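Aminoglycoside 3'-phosphotransferase AphA1-IAB (Acinetobacter baumannii, PDB 4GKH) confers resistance to kanamycin and related aminoglycosides, probably by phosphorylating the drug at its 3'-hydroxyl at the expense of a nucleoside triphosphate. Local coordinates at residues Asn64-Glu69 against Asp93-Leu98; His133-Cys138 against Ser193-Gly198; His184-Phe189 against Leu262-Met267. One frame throughout, in Å; residues are numbered along the deposited sequence.

Interaction 1: Asn64-Glu69 against Asp93-Leu98; sequences NDVTDE and DDAWLL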
ATOM      1  N   ASN A  64      11.942  -3.468  11.417  1.00 28.39           N
ATOM      2  CA  ASN A  64      10.653  -4.087  11.727  1.00 30.57           C
ATOM      3  C   ASN A  64       9.655  -3.953  10.575  1.00 35.75           C
ATOM      4  O   ASN A  64       8.928  -4.900  10.247  1.00 32.33           O
ATOM      5  CB  ASN A  64      10.078  -3.492  13.007  1.00 31.40           C
ATOM      6  CG  ASN A  64      10.957  -3.775  14.200  1.00 49.25           C
ATOM      7  OD1 ASN A  64      11.515  -4.862  14.311  1.00 35.81           O
ATOM      8  ND2 ASN A  64      11.119  -2.793  15.074  1.00 50.42           N
ATOM      9  N   ASP A  65       9.638  -2.782   9.950  1.00 33.54           N
ATOM     10  CA  ASP A  65       8.745  -2.552   8.814  1.00 28.28           C
ATOM     11  C   ASP A  65       9.041  -3.500   7.664  1.00 33.03           C
ATOM     12  O   ASP A  65       8.126  -4.051   7.049  1.00 31.13           O
ATOM     13  CB  ASP A  65       8.854  -1.101   8.340  1.00 36.26           C
ATOM     14  CG  ASP A  65       8.346  -0.107   9.381  1.00 46.43           C
ATOM     15  OD1 ASP A  65       7.268  -0.339   9.966  1.00 57.80           O
ATOM     16  OD2 ASP A  65       9.034   0.902   9.620  1.00 51.97           O
ATOM     17  N   VAL A  66      10.321  -3.685   7.368  1.00 26.81           N
ATOM     18  CA  VAL A  66      10.720  -4.597   6.304  1.00 23.59           C
ATOM     19  C   VAL A  66      10.376  -6.065   6.657  1.00 31.80           C
ATOM     20  O   VAL A  66       9.915  -6.843   5.809  1.00 30.78           O
ATOM     21  CB  VAL A  66      12.221  -4.435   5.991  1.00 24.89           C
ATOM     22  CG1 VAL A  66      12.672  -5.467   4.939  1.00 28.00           C
ATOM     23  CG2 VAL A  66      12.486  -3.023   5.504  1.00 33.75           C
ATOM     24  N   THR A  67      10.574  -6.430   7.916  1.00 29.03           N
ATOM     25  CA  THR A  67      10.214  -7.775   8.387  1.00 32.86           C
ATOM     26  C   THR A  67       8.711  -7.996   8.266  1.00 30.85           C
ATOM     27  O   THR A  67       8.262  -9.085   7.864  1.00 31.45           O
ATOM     28  CB  THR A  67      10.652  -8.000   9.845  1.00 38.32           C
ATOM     29  OG1 THR A  67      12.059  -7.769   9.958  1.00 31.88           O
ATOM     30  CG2 THR A  67      10.345  -9.429  10.278  1.00 32.87           C
ATOM     31  N   ASP A  68       7.936  -6.953   8.580  1.00 31.42           N
ATOM     32  CA  ASP A  68       6.481  -7.014   8.478  1.00 28.81           C
ATOM     33  C   ASP A  68       6.084  -7.288   7.032  1.00 31.63           C
ATOM     34  O   ASP A  68       5.184  -8.098   6.763  1.00 28.37           O
ATOM     35  CB  ASP A  68       5.829  -5.687   8.894  1.00 34.01           C
ATOM     36  CG  ASP A  68       5.878  -5.444  10.387  1.00 71.32           C
ATOM     37  OD1 ASP A  68       6.152  -6.400  11.143  1.00 42.62           O
ATOM     38  OD2 ASP A  68       5.622  -4.289  10.800  1.00 43.67           O
ATOM     39  N   GLU A  69       6.753  -6.618   6.097  1.00 32.58           N
ATOM     40  CA  GLU A  69       6.409  -6.841   4.695  1.00 32.57           C
ATOM     41  C   GLU A  69       6.737  -8.246   4.266  1.00 30.46           C
ATOM     42  O   GLU A  69       5.949  -8.881   3.569  1.00 30.60           O
ATOM     43  CB  GLU A  69       7.044  -5.845   3.717  1.00 38.90           C
ATOM     44  CG  GLU A  69       6.620  -6.222   2.292  1.00 36.27           C
ATOM     45  CD  GLU A  69       7.008  -5.240   1.225  1.00 61.26           C
ATOM     46  OE1 GLU A  69       8.086  -4.618   1.330  1.00 49.31           O
ATOM     47  OE2 GLU A  69       6.219  -5.112   0.264  1.00 46.44           O
ATOM     48  N   ASP A  93      19.607  -5.371  14.286  1.00 39.24           N
ATOM     49  CA  ASP A  93      19.394  -3.996  13.818  1.00 36.69           C
ATOM     50  C   ASP A  93      19.104  -3.825  12.318  1.00 35.50           C
ATOM     51  O   ASP A  93      18.943  -2.691  11.852  1.00 35.92           O
ATOM     52  CB  ASP A  93      20.595  -3.122  14.184  1.00 44.13           C
ATOM     53  CG  ASP A  93      20.804  -3.011  15.685  1.00 50.54           C
ATOM     54  OD1 ASP A  93      19.814  -3.103  16.439  1.00 64.80           O
ATOM     55  OD2 ASP A  93      21.963  -2.822  16.104  1.00 56.99           O
ATOM     56  N   ASP A  94      19.032  -4.920  11.560  1.00 34.50           N
ATOM     57  CA  ASP A  94      18.923  -4.815  10.109  1.00 30.39           C
ATOM     58  C   ASP A  94      18.033  -5.881   9.511  1.00 30.80           C
ATOM     59  O   ASP A  94      18.012  -7.004   9.981  1.00 32.86           O
ATOM     60  CB  ASP A  94      20.302  -4.916   9.443  1.00 36.17           C
ATOM     61  CG  ASP A  94      21.218  -3.768   9.815  1.00 44.94           C
ATOM     62  OD1 ASP A  94      21.200  -2.744   9.096  1.00 39.71           O
ATOM     63  OD2 ASP A  94      21.951  -3.893  10.821  1.00 40.91           O
ATOM     64  N   ALA A  95      17.319  -5.506   8.458  1.00 28.16           N
ATOM     65  CA  ALA A  95      16.533  -6.455   7.680  1.00 32.92           C
ATOM     66  C   ALA A  95      16.789  -6.191   6.202  1.00 34.96           C
ATOM     67  O   ALA A  95      16.799  -5.038   5.751  1.00 30.44           O
ATOM     68  CB  ALA A  95      15.056  -6.327   8.013  1.00 28.74           C
ATOM     69  N   TRP A  96      17.021  -7.264   5.450  1.00 30.79           N
ATOM     70  CA  TRP A  96      17.255  -7.168   4.010  1.00 28.92           C
ATOM     71  C   TRP A  96      16.235  -8.050   3.297  1.00 29.75           C
ATOM     72  O   TRP A  96      16.199  -9.243   3.569  1.00 30.80           O
ATOM     73  CB  TRP A  96      18.657  -7.691   3.703  1.00 32.75           C
ATOM     74  CG  TRP A  96      19.757  -6.888   4.332  1.00 37.56           C
ATOM     75  CD1 TRP A  96      20.272  -7.045   5.592  1.00 40.19           C
ATOM     76  CD2 TRP A  96      20.487  -5.813   3.728  1.00 37.73           C
ATOM     77  NE1 TRP A  96      21.271  -6.124   5.809  1.00 41.30           N
ATOM     78  CE2 TRP A  96      21.427  -5.360   4.681  1.00 39.52           C
ATOM     79  CE3 TRP A  96      20.440  -5.190   2.476  1.00 40.66           C
ATOM     80  CZ2 TRP A  96      22.311  -4.307   4.420  1.00 49.93           C
ATOM     81  CZ3 TRP A  96      21.329  -4.140   2.215  1.00 41.97           C
ATOM     82  CH2 TRP A  96      22.251  -3.715   3.187  1.00 40.84           C
ATOM     83  N   LEU A  97      15.440  -7.481   2.385  1.00 27.82           N
ATOM     84  CA  LEU A  97      14.409  -8.245   1.671  1.00 29.70           C
ATOM     85  C   LEU A  97      14.640  -8.179   0.152  1.00 28.75           C
ATOM     86  O   LEU A  97      14.521  -7.111  -0.440  1.00 30.46           O
ATOM     87  CB  LEU A  97      13.020  -7.670   2.010  1.00 26.37           C
ATOM     88  CG  LEU A  97      11.808  -8.246   1.252  1.00 30.02           C
ATOM     89  CD1 LEU A  97      11.697  -9.769   1.438  1.00 28.92           C
ATOM     90  CD2 LEU A  97      10.535  -7.526   1.724  1.00 31.36           C
ATOM     91  N   LEU A  98      14.983  -9.315  -0.460  1.00 32.02           N
ATOM     92  CA  LEU A  98      15.267  -9.382  -1.891  1.00 32.69           C
ATOM     93  C   LEU A  98      14.090 -10.033  -2.611  1.00 31.27           C
ATOM     94  O   LEU A  98      13.762 -11.194  -2.334  1.00 30.52           O
ATOM     95  CB  LEU A  98      16.530 -10.233  -2.133  1.00 28.22           C
ATOM     96  CG  LEU A  98      17.000 -10.322  -3.603  1.00 32.40           C
ATOM     97  CD1 LEU A  98      17.442  -8.938  -4.130  1.00 32.67           C
ATOM     98  CD2 LEU A  98      18.103 -11.345  -3.797  1.00 37.32           C
TER
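Val66 lies opposite Ala95, where the helix of Asn64-Glu69 rests on the strand that begins at Asp94. Val66 CA and Ala95 CA are 6.3 Å apart, the nearest such pair of the two segments. The two axes approach to 7.6 Å. They run in broadly the same direction and cross at 37°. The helix therefore lies aslant over one side of the strand, and it meets Ala95 and Leu97, whose CB atoms both point toward it.

Val66 carries the centre. Val66 CB meets Ala95 CB at 4.0 Å. Val66 CG1 is anti to the backbone N (chi1 176°) and reaches Leu97 CB at 3.7 Å. The Val66 and Leu97 side chains pass each other in opposite directions. Thr67 adds a lighter touch, with Thr67 OG1 3.9 Å from Ala95 CB. That hydroxyl is hydrogen-bonded to Ala63 O and Arg90 NH1.

This is the small lobe of the protein-kinase-like fold. Helix 61-76 packs on the five-stranded antiparallel sheet and appears to take the place of the kinase C helix. Glu69 probably corresponds to the C-helix glutamate, consistent with the salt bridge of its OE1 to Lys56 from the adjacent strand 53-59. Its OE2 accepts a hydrogen bond from Val218 N, next to Asp217 of the inhibitor pocket.

Across the contact, Glu69 crosses Leu97 at about a right angle. Glu69 CG is anti to the backbone N (chi1 179°), and the chain continues extended. Leu97 CD2 lies 3.8 Å from Glu69 OE1 and 4.2 Å from Glu69 CG. Leu97 CD2 thus flanks the carboxylate, whose polar partners are Lys56 NZ and Val218 N. Phe88 of strand 85-91 touches Thr67, Ala95 and Leu97.

Interaction 2: His133-Cys138 against Ser193-Gly198; sequences HSIPVC and SVVTHG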
ATOM      1  N   HIS A 133     -10.639  -8.453  -1.422  1.00 28.07           N
ATOM      2  CA  HIS A 133     -11.651  -8.417  -0.388  1.00 31.33           C
ATOM      3  C   HIS A 133     -12.540  -9.646  -0.327  1.00 33.51           C
ATOM      4  O   HIS A 133     -13.360  -9.764   0.581  1.00 35.06           O
ATOM      5  CB  HIS A 133     -12.475  -7.122  -0.498  1.00 26.64           C
ATOM      6  CG  HIS A 133     -11.686  -5.900  -0.152  1.00 30.53           C
ATOM      7  ND1 HIS A 133     -12.237  -4.638  -0.118  1.00 33.23           N
ATOM      8  CD2 HIS A 133     -10.382  -5.753   0.186  1.00 34.65           C
ATOM      9  CE1 HIS A 133     -11.306  -3.764   0.228  1.00 28.76           C
ATOM     10  NE2 HIS A 133     -10.171  -4.415   0.420  1.00 28.86           N
ATOM     11  N   SER A 134     -12.377 -10.578  -1.268  1.00 33.97           N
ATOM     12  CA  SER A 134     -13.160 -11.808  -1.244  0.52 33.92           C
ATOM     13  C   SER A 134     -12.424 -12.940  -0.528  1.00 37.91           C
ATOM     14  O   SER A 134     -12.982 -14.020  -0.330  1.00 34.09           O
ATOM     15  CB  SER A 134     -13.514 -12.262  -2.663  0.52 37.78           C
ATOM     16  OG  SER A 134     -12.362 -12.745  -3.327  0.52 37.62           O
ATOM     17  N   ILE A 135     -11.168 -12.707  -0.145  1.00 32.40           N
ATOM     18  CA  ILE A 135     -10.435 -13.756   0.581  1.00 32.27           C
ATOM     19  C   ILE A 135     -11.118 -13.964   1.932  1.00 38.98           C
ATOM     20  O   ILE A 135     -11.296 -12.996   2.678  1.00 32.19           O
ATOM     21  CB  ILE A 135      -8.967 -13.365   0.826  1.00 34.94           C
ATOM     22  CG1 ILE A 135      -8.223 -13.161  -0.496  1.00 33.23           C
ATOM     23  CG2 ILE A 135      -8.278 -14.430   1.689  1.00 34.91           C
ATOM     24  CD1 ILE A 135      -6.881 -12.458  -0.326  1.00 28.37           C
ATOM     25  N   PRO A 136     -11.526 -15.206   2.253  1.00 37.78           N
ATOM     26  CA  PRO A 136     -12.173 -15.382   3.563  1.00 34.59           C
ATOM     27  C   PRO A 136     -11.252 -14.943   4.700  1.00 32.73           C
ATOM     28  O   PRO A 136     -10.087 -15.333   4.687  1.00 34.60           O
ATOM     29  CB  PRO A 136     -12.457 -16.885   3.612  1.00 37.41           C
ATOM     30  CG  PRO A 136     -12.655 -17.242   2.139  1.00 40.33           C
ATOM     31  CD  PRO A 136     -11.611 -16.431   1.427  1.00 34.44           C
ATOM     32  N   VAL A 137     -11.742 -14.118   5.629  1.00 36.55           N
ATOM     33  CA  VAL A 137     -10.858 -13.562   6.655  1.00 33.40           C
ATOM     34  C   VAL A 137     -10.320 -14.655   7.586  1.00 29.01           C
ATOM     35  O   VAL A 137      -9.343 -14.435   8.287  1.00 36.13           O
ATOM     36  CB  VAL A 137     -11.490 -12.426   7.516  1.00 35.74           C
ATOM     37  CG1 VAL A 137     -11.812 -11.183   6.655  1.00 36.25           C
ATOM     38  CG2 VAL A 137     -12.693 -12.918   8.292  1.00 37.39           C
ATOM     39  N   CYS A 138     -10.958 -15.821   7.588  1.00 32.37           N
ATOM     40  CA  CYS A 138     -10.449 -16.945   8.387  1.00 35.94           C
ATOM     41  C   CYS A 138      -9.060 -17.417   7.936  1.00 40.06           C
ATOM     42  O   CYS A 138      -8.381 -18.145   8.665  1.00 39.66           O
ATOM     43  CB  CYS A 138     -11.423 -18.119   8.373  1.00 36.34           C
ATOM     44  SG  CYS A 138     -11.660 -18.906   6.747  1.00 42.89           S
ATOM     45  N   SER A 193     -15.337  -6.098   8.026  1.00 37.64           N
ATOM     46  CA  SER A 193     -13.938  -6.545   7.977  1.00 32.06           C
ATOM     47  C   SER A 193     -13.643  -7.469   6.812  1.00 34.25           C
ATOM     48  O   SER A 193     -14.379  -8.418   6.565  1.00 31.51           O
ATOM     49  CB  SER A 193     -13.552  -7.248   9.281  1.00 43.40           C
ATOM     50  OG  SER A 193     -13.749  -6.403  10.399  1.00 39.88           O
ATOM     51  N   VAL A 194     -12.546  -7.195   6.116  1.00 30.17           N
ATOM     52  CA  VAL A 194     -12.114  -8.026   5.005  1.00 26.16           C
ATOM     53  C   VAL A 194     -10.602  -8.048   5.054  1.00 34.51           C
ATOM     54  O   VAL A 194      -9.994  -7.303   5.822  1.00 29.41           O
ATOM     55  CB  VAL A 194     -12.526  -7.413   3.657  1.00 27.73           C
ATOM     56  CG1 VAL A 194     -14.067  -7.323   3.545  1.00 31.20           C
ATOM     57  CG2 VAL A 194     -11.884  -6.042   3.501  1.00 28.69           C
ATOM     58  N   VAL A 195      -9.984  -8.889   4.236  1.00 29.95           N
ATOM     59  CA  VAL A 195      -8.530  -8.815   4.074  1.00 26.52           C
ATOM     60  C   VAL A 195      -8.174  -7.549   3.285  1.00 33.47           C
ATOM     61  O   VAL A 195      -8.640  -7.368   2.150  1.00 32.75           O
ATOM     62  CB  VAL A 195      -7.979 -10.059   3.315  1.00 32.67           C
ATOM     63  CG1 VAL A 195      -6.474  -9.924   3.122  1.00 26.51           C
ATOM     64  CG2 VAL A 195      -8.321 -11.370   4.070  1.00 28.61           C
ATOM     65  N   THR A 196      -7.369  -6.667   3.879  1.00 31.46           N
ATOM     66  CA  THR A 196      -7.017  -5.408   3.219  1.00 30.66           C
ATOM     67  C   THR A 196      -5.539  -5.333   2.886  1.00 34.31           C
ATOM     68  O   THR A 196      -4.706  -6.015   3.498  1.00 31.85           O
ATOM     69  CB  THR A 196      -7.381  -4.152   4.056  1.00 33.51           C
ATOM     70  OG1 THR A 196      -6.638  -4.166   5.280  1.00 36.78           O
ATOM     71  CG2 THR A 196      -8.884  -4.098   4.347  1.00 28.92           C
ATOM     72  N   HIS A 197      -5.219  -4.489   1.911  1.00 28.75           N
ATOM     73  CA  HIS A 197      -3.836  -4.277   1.499  1.00 26.89           C
ATOM     74  C   HIS A 197      -3.161  -3.300   2.462  1.00 34.81           C
ATOM     75  O   HIS A 197      -2.019  -3.497   2.890  1.00 32.21           O
ATOM     76  CB  HIS A 197      -3.838  -3.688   0.079  1.00 25.82           C
ATOM     77  CG  HIS A 197      -2.473  -3.369  -0.446  1.00 28.57           C
ATOM     78  ND1 HIS A 197      -1.806  -2.208  -0.123  1.00 26.27           N
ATOM     79  CD2 HIS A 197      -1.662  -4.046  -1.289  1.00 31.04           C
ATOM     80  CE1 HIS A 197      -0.633  -2.192  -0.727  1.00 31.49           C
ATOM     81  NE2 HIS A 197      -0.518  -3.298  -1.439  1.00 30.09           N
ATOM     82  N   GLY A 198      -3.870  -2.228   2.790  1.00 27.89           N
ATOM     83  CA  GLY A 198      -3.356  -1.229   3.716  1.00 26.62           C
ATOM     84  C   GLY A 198      -2.759   0.037   3.116  1.00 35.09           C
ATOM     85  O   GLY A 198      -2.674   1.062   3.794  1.00 31.45           O
TER
HETATM   86  O   HOH W   1     -11.567 -10.437   2.676  1.00 47.82           O
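Val194 sets a methyl group on the flat face of His133. Val194 CG2 is 3.6 Å from the centroid of the His133 ring and only 11° off the ring normal, a CH-pi contact over the ring centre. His133 CG is anti to its carbonyl carbon (chi1 -69°), which brings it beside that methyl. The imidazole is gripped at both nitrogens, ND1 by Tyr252 OH and NE2 by Asp229 OD2. His133 CD2 also comes within 3.1 Å of Val195 O, which approaches the ring obliquely.

Val195 turns CG2 toward the loop. There Val195 CG2 meets Ile135 CB at 3.9 Å, the two side chains crossing at a slant. Val137 brings CG1 against the strand backbone instead, with Val137 CG1 3.6 Å from Val194 CA.

A water bridges the segments. It accepts from Val195 N at 2.7 Å and donates to Ile135 O at 2.6 Å. Its bond to His133 O is weak. The water thus joins the turn after helix 118-133 to strand 193-196.

That strand leads into His197, Gly198 and Asp199, the start of the HGD catalytic motif of aminoglycoside phosphotransferases. Asp229 also accepts from His197 N and Gly198 N, much as the F-helix aspartate of protein kinases holds the catalytic loop.

The chemistry is mixed. Val195 O is buried without a hydrogen-bond partner. The C-H at His133 CD2 is close to this oxygen but tilted from it, and may offset the missing bond only weakly. Asp229 OD2 takes both His133 NE2 and His197 N, and through Asp229, His133 is a second-shell neighbour of the catalytic loop.

Interaction 3: His184-Phe189 against Leu262-Met267; sequences HKLLPF and LQFHLM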
ATOM      1  N   HIS A 184     -11.483  11.687  15.972  1.00 39.62           N
ATOM      2  CA  HIS A 184     -12.196  10.902  16.982  1.00 45.45           C
ATOM      3  C   HIS A 184     -13.689  11.230  17.086  1.00 49.26           C
ATOM      4  O   HIS A 184     -14.469  10.440  17.610  1.00 56.95           O
ATOM      5  CB  HIS A 184     -11.480  10.942  18.339  1.00 43.15           C
ATOM      6  CG  HIS A 184     -10.260  10.076  18.376  1.00 48.83           C
ATOM      7  ND1 HIS A 184      -9.077  10.435  17.767  1.00 41.73           N
ATOM      8  CD2 HIS A 184     -10.057   8.839  18.893  1.00 39.97           C
ATOM      9  CE1 HIS A 184      -8.192   9.466  17.920  1.00 40.90           C
ATOM     10  NE2 HIS A 184      -8.759   8.488  18.603  1.00 38.76           N
ATOM     11  N   LYS A 185     -14.086  12.372  16.533  1.00 46.14           N
ATOM     12  CA  LYS A 185     -15.499  12.742  16.476  1.00 47.71           C
ATOM     13  C   LYS A 185     -16.359  11.897  15.516  1.00 67.60           C
ATOM     14  O   LYS A 185     -17.583  11.880  15.635  1.00 50.14           O
ATOM     15  CB  LYS A 185     -15.639  14.238  16.190  1.00 51.36           C
ATOM     16  CG  LYS A 185     -14.985  15.084  17.268  1.00 56.52           C
ATOM     17  CD  LYS A 185     -14.814  16.530  16.850  1.00 76.87           C
ATOM     18  CE  LYS A 185     -14.084  17.314  17.934  1.00 74.64           C
ATOM     19  NZ  LYS A 185     -13.884  18.742  17.559  1.00 83.24           N
ATOM     20  N   LEU A 186     -15.721  11.184  14.592  1.00 45.34           N
ATOM     21  CA  LEU A 186     -16.431  10.300  13.666  1.00 45.51           C
ATOM     22  C   LEU A 186     -16.772   8.930  14.275  1.00 79.26           C
ATOM     23  O   LEU A 186     -17.728   8.269  13.854  1.00 77.23           O
ATOM     24  CB  LEU A 186     -15.581  10.096  12.404  1.00 49.97           C
ATOM     25  CG  LEU A 186     -14.964  11.346  11.770  1.00 56.16           C
ATOM     26  CD1 LEU A 186     -13.835  10.963  10.826  1.00 61.56           C
ATOM     27  CD2 LEU A 186     -16.005  12.177  11.037  1.00 50.93           C
ATOM     28  N   LEU A 187     -15.975   8.506  15.254  1.00 79.72           N
ATOM     29  CA  LEU A 187     -16.116   7.187  15.883  1.00 50.33           C
ATOM     30  C   LEU A 187     -17.318   7.132  16.840  1.00 71.50           C
ATOM     31  O   LEU A 187     -17.675   8.144  17.446  1.00 87.37           O
ATOM     32  CB  LEU A 187     -14.813   6.810  16.618  1.00 50.47           C
ATOM     33  CG  LEU A 187     -13.582   6.526  15.741  1.00 66.43           C
ATOM     34  CD1 LEU A 187     -12.364   6.087  16.567  1.00 46.72           C
ATOM     35  CD2 LEU A 187     -13.910   5.482  14.665  1.00 61.07           C
ATOM     36  N   PRO A 188     -17.928   5.944  17.004  1.00 69.24           N
ATOM     37  CA  PRO A 188     -17.519   4.663  16.414  1.00 53.99           C
ATOM     38  C   PRO A 188     -18.458   4.106  15.344  1.00 60.10           C
ATOM     39  O   PRO A 188     -19.597   4.546  15.211  1.00 67.58           O
ATOM     40  CB  PRO A 188     -17.522   3.734  17.632  1.00 66.49           C
ATOM     41  CG  PRO A 188     -18.657   4.260  18.487  1.00 62.61           C
ATOM     42  CD  PRO A 188     -18.850   5.737  18.136  1.00 58.44           C
ATOM     43  N   PHE A 189     -17.963   3.126  14.589  1.00 48.72           N
ATOM     44  CA  PHE A 189     -18.786   2.384  13.637  1.00 45.14           C
ATOM     45  C   PHE A 189     -18.446   0.894  13.686  1.00 44.80           C
ATOM     46  O   PHE A 189     -17.362   0.514  14.119  1.00 47.29           O
ATOM     47  CB  PHE A 189     -18.611   2.929  12.216  1.00 42.95           C
ATOM     48  CG  PHE A 189     -17.189   2.921  11.724  1.00 47.35           C
ATOM     49  CD1 PHE A 189     -16.670   1.812  11.072  1.00 46.57           C
ATOM     50  CD2 PHE A 189     -16.371   4.029  11.902  1.00 51.42           C
ATOM     51  CE1 PHE A 189     -15.366   1.804  10.617  1.00 62.36           C
ATOM     52  CE2 PHE A 189     -15.066   4.028  11.447  1.00 46.23           C
ATOM     53  CZ  PHE A 189     -14.561   2.913  10.806  1.00 66.29           C
ATOM     54  N   LEU A 262     -15.450   6.716   4.885  1.00 36.92           N
ATOM     55  CA  LEU A 262     -14.493   7.255   3.930  1.00 27.70           C
ATOM     56  C   LEU A 262     -13.604   8.303   4.628  1.00 33.31           C
ATOM     57  O   LEU A 262     -12.365   8.236   4.583  1.00 33.94           O
ATOM     58  CB  LEU A 262     -15.249   7.897   2.759  1.00 34.36           C
ATOM     59  CG  LEU A 262     -14.450   8.462   1.583  1.00 43.41           C
ATOM     60  CD1 LEU A 262     -13.506   7.430   1.042  1.00 35.20           C
ATOM     61  CD2 LEU A 262     -15.399   8.945   0.479  1.00 51.61           C
ATOM     62  N   GLN A 263     -14.250   9.246   5.293  1.00 36.38           N
ATOM     63  CA  GLN A 263     -13.546  10.350   5.936  1.00 30.40           C
ATOM     64  C   GLN A 263     -12.640   9.823   7.039  1.00 33.76           C
ATOM     65  O   GLN A 263     -11.477  10.238   7.159  1.00 36.82           O
ATOM     66  CB  GLN A 263     -14.554  11.341   6.512  1.00 39.72           C
ATOM     67  CG  GLN A 263     -13.925  12.481   7.280  1.00 53.41           C
ATOM     68  CD  GLN A 263     -13.457  13.607   6.382  1.00 83.35           C
ATOM     69  OE1 GLN A 263     -13.079  13.390   5.228  1.00 61.67           O
ATOM     70  NE2 GLN A 263     -13.489  14.828   6.909  1.00 90.27           N
ATOM     71  N   PHE A 264     -13.158   8.901   7.844  1.00 29.39           N
ATOM     72  CA  PHE A 264     -12.318   8.307   8.871  1.00 29.71           C
ATOM     73  C   PHE A 264     -11.009   7.736   8.322  1.00 38.32           C
ATOM     74  O   PHE A 264      -9.935   8.010   8.855  1.00 30.32           O
ATOM     75  CB  PHE A 264     -13.042   7.251   9.720  1.00 32.58           C
ATOM     76  CG  PHE A 264     -12.116   6.546  10.675  1.00 29.13           C
ATOM     77  CD1 PHE A 264     -11.795   7.128  11.893  1.00 35.03           C
ATOM     78  CD2 PHE A 264     -11.509   5.341  10.317  1.00 33.36           C
ATOM     79  CE1 PHE A 264     -10.923   6.495  12.775  1.00 30.37           C
ATOM     80  CE2 PHE A 264     -10.621   4.714  11.187  1.00 38.45           C
ATOM     81  CZ  PHE A 264     -10.332   5.297  12.416  1.00 34.47           C
ATOM     82  N   HIS A 265     -11.085   6.944   7.261  1.00 32.36           N
ATOM     83  CA  HIS A 265      -9.894   6.286   6.757  1.00 26.93           C
ATOM     84  C   HIS A 265      -8.922   7.230   6.061  1.00 29.44           C
ATOM     85  O   HIS A 265      -7.706   7.025   6.115  1.00 33.46           O
ATOM     86  CB  HIS A 265     -10.256   5.077   5.877  1.00 32.95           C
ATOM     87  CG  HIS A 265     -10.794   3.918   6.660  1.00 29.97           C
ATOM     88  ND1 HIS A 265     -12.141   3.757   6.921  1.00 28.95           N
ATOM     89  CD2 HIS A 265     -10.162   2.904   7.299  1.00 36.49           C
ATOM     90  CE1 HIS A 265     -12.316   2.672   7.657  1.00 38.03           C
ATOM     91  NE2 HIS A 265     -11.131   2.136   7.900  1.00 35.97           N
ATOM     92  N   LEU A 266      -9.458   8.271   5.429  1.00 33.41           N
ATOM     93  CA  LEU A 266      -8.631   9.337   4.858  1.00 28.12           C
ATOM     94  C   LEU A 266      -7.863  10.045   5.972  1.00 32.53           C
ATOM     95  O   LEU A 266      -6.670  10.327   5.855  1.00 33.53           O
ATOM     96  CB  LEU A 266      -9.514  10.355   4.146  1.00 26.46           C
ATOM     97  CG  LEU A 266     -10.142   9.854   2.845  1.00 41.90           C
ATOM     98  CD1 LEU A 266     -11.153  10.859   2.317  1.00 41.87           C
ATOM     99  CD2 LEU A 266      -9.041   9.609   1.843  1.00 45.19           C
HETATM  100  N   MSE A 267      -8.560  10.344   7.054  1.00 29.81           N
HETATM  101  CA  MSE A 267      -7.909  11.029   8.156  1.00 31.21           C
HETATM  102  C   MSE A 267      -6.857  10.123   8.806  1.00 31.35           C
HETATM  103  O   MSE A 267      -5.767  10.571   9.159  1.00 32.19           O
HETATM  104  CB  MSE A 267      -8.947  11.528   9.160  1.00 30.69           C
HETATM  105  CG  MSE A 267      -9.838  12.643   8.606  1.00 30.86           C
HETATM  106 SE   MSE A 267     -11.061  13.316   9.922  0.64 37.74          SE
HETATM  107  CE  MSE A 267      -9.890  14.620  10.733  1.00 36.75           C
TER
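Leu186 and Phe264 form the tight part of this contact. Leu186 CD1 presses on the helix backbone, 3.6 Å from Phe264 CA. Leu186 CD1 also lies at the edge of the Phe264 ring and meets Met267 SE (selenomethionine) at 3.7 Å. Leu187 comes obliquely to the ring, with Leu187 CD2 3.7 Å from Phe264 CE1.

Beyond the cis peptide before Pro188, Phe189 brings its edge to the ring. Phe189 CG stands between the backbone N and carbonyl carbon (chi1 57°), which directs the side chain toward Phe264. The two rings make a T-shaped stack, the edge of Phe189 toward the face of Phe264, with planes at 71°. Phe189 CZ also lies 3.9 Å from His265 CE1.

The solvent side is looser. Lys185 and Pro188 are exposed and make no contact with 262-267. Gln263 is partly exposed and gives Leu186 CD1 just Gln263 CG, at 3.9 Å.

The contact joins the loop between helix 176-184 and strand 193-196 to helix 259-269 in the large lobe. Arg146 of helix 146-158 makes a cation-pi contact with Phe189 and touches Leu187 and Phe264. Helix 227-237 packs against His265 from Tyr227, Gln228 and Ala231.

In the fold
From the N terminus, interaction 1 comes first and is complete before the others begin. It brings strand 94-100 back onto helix 61-76 within the small lobe of the kinase-like fold. Interactions 2 and 3 belong to the large lobe, and they cross. Segment 184-189 lies between the two halves of interaction 2, and 193-198 between those of interaction 3. Interaction 2 ties the end of helix 118-133 to the strand before the catalytic loop. Interaction 3 closes a longer loop, from the chain just before that strand to helix 259-269 near the C terminus. The nearest atoms of interactions 1 and 2 are about 7 Å apart.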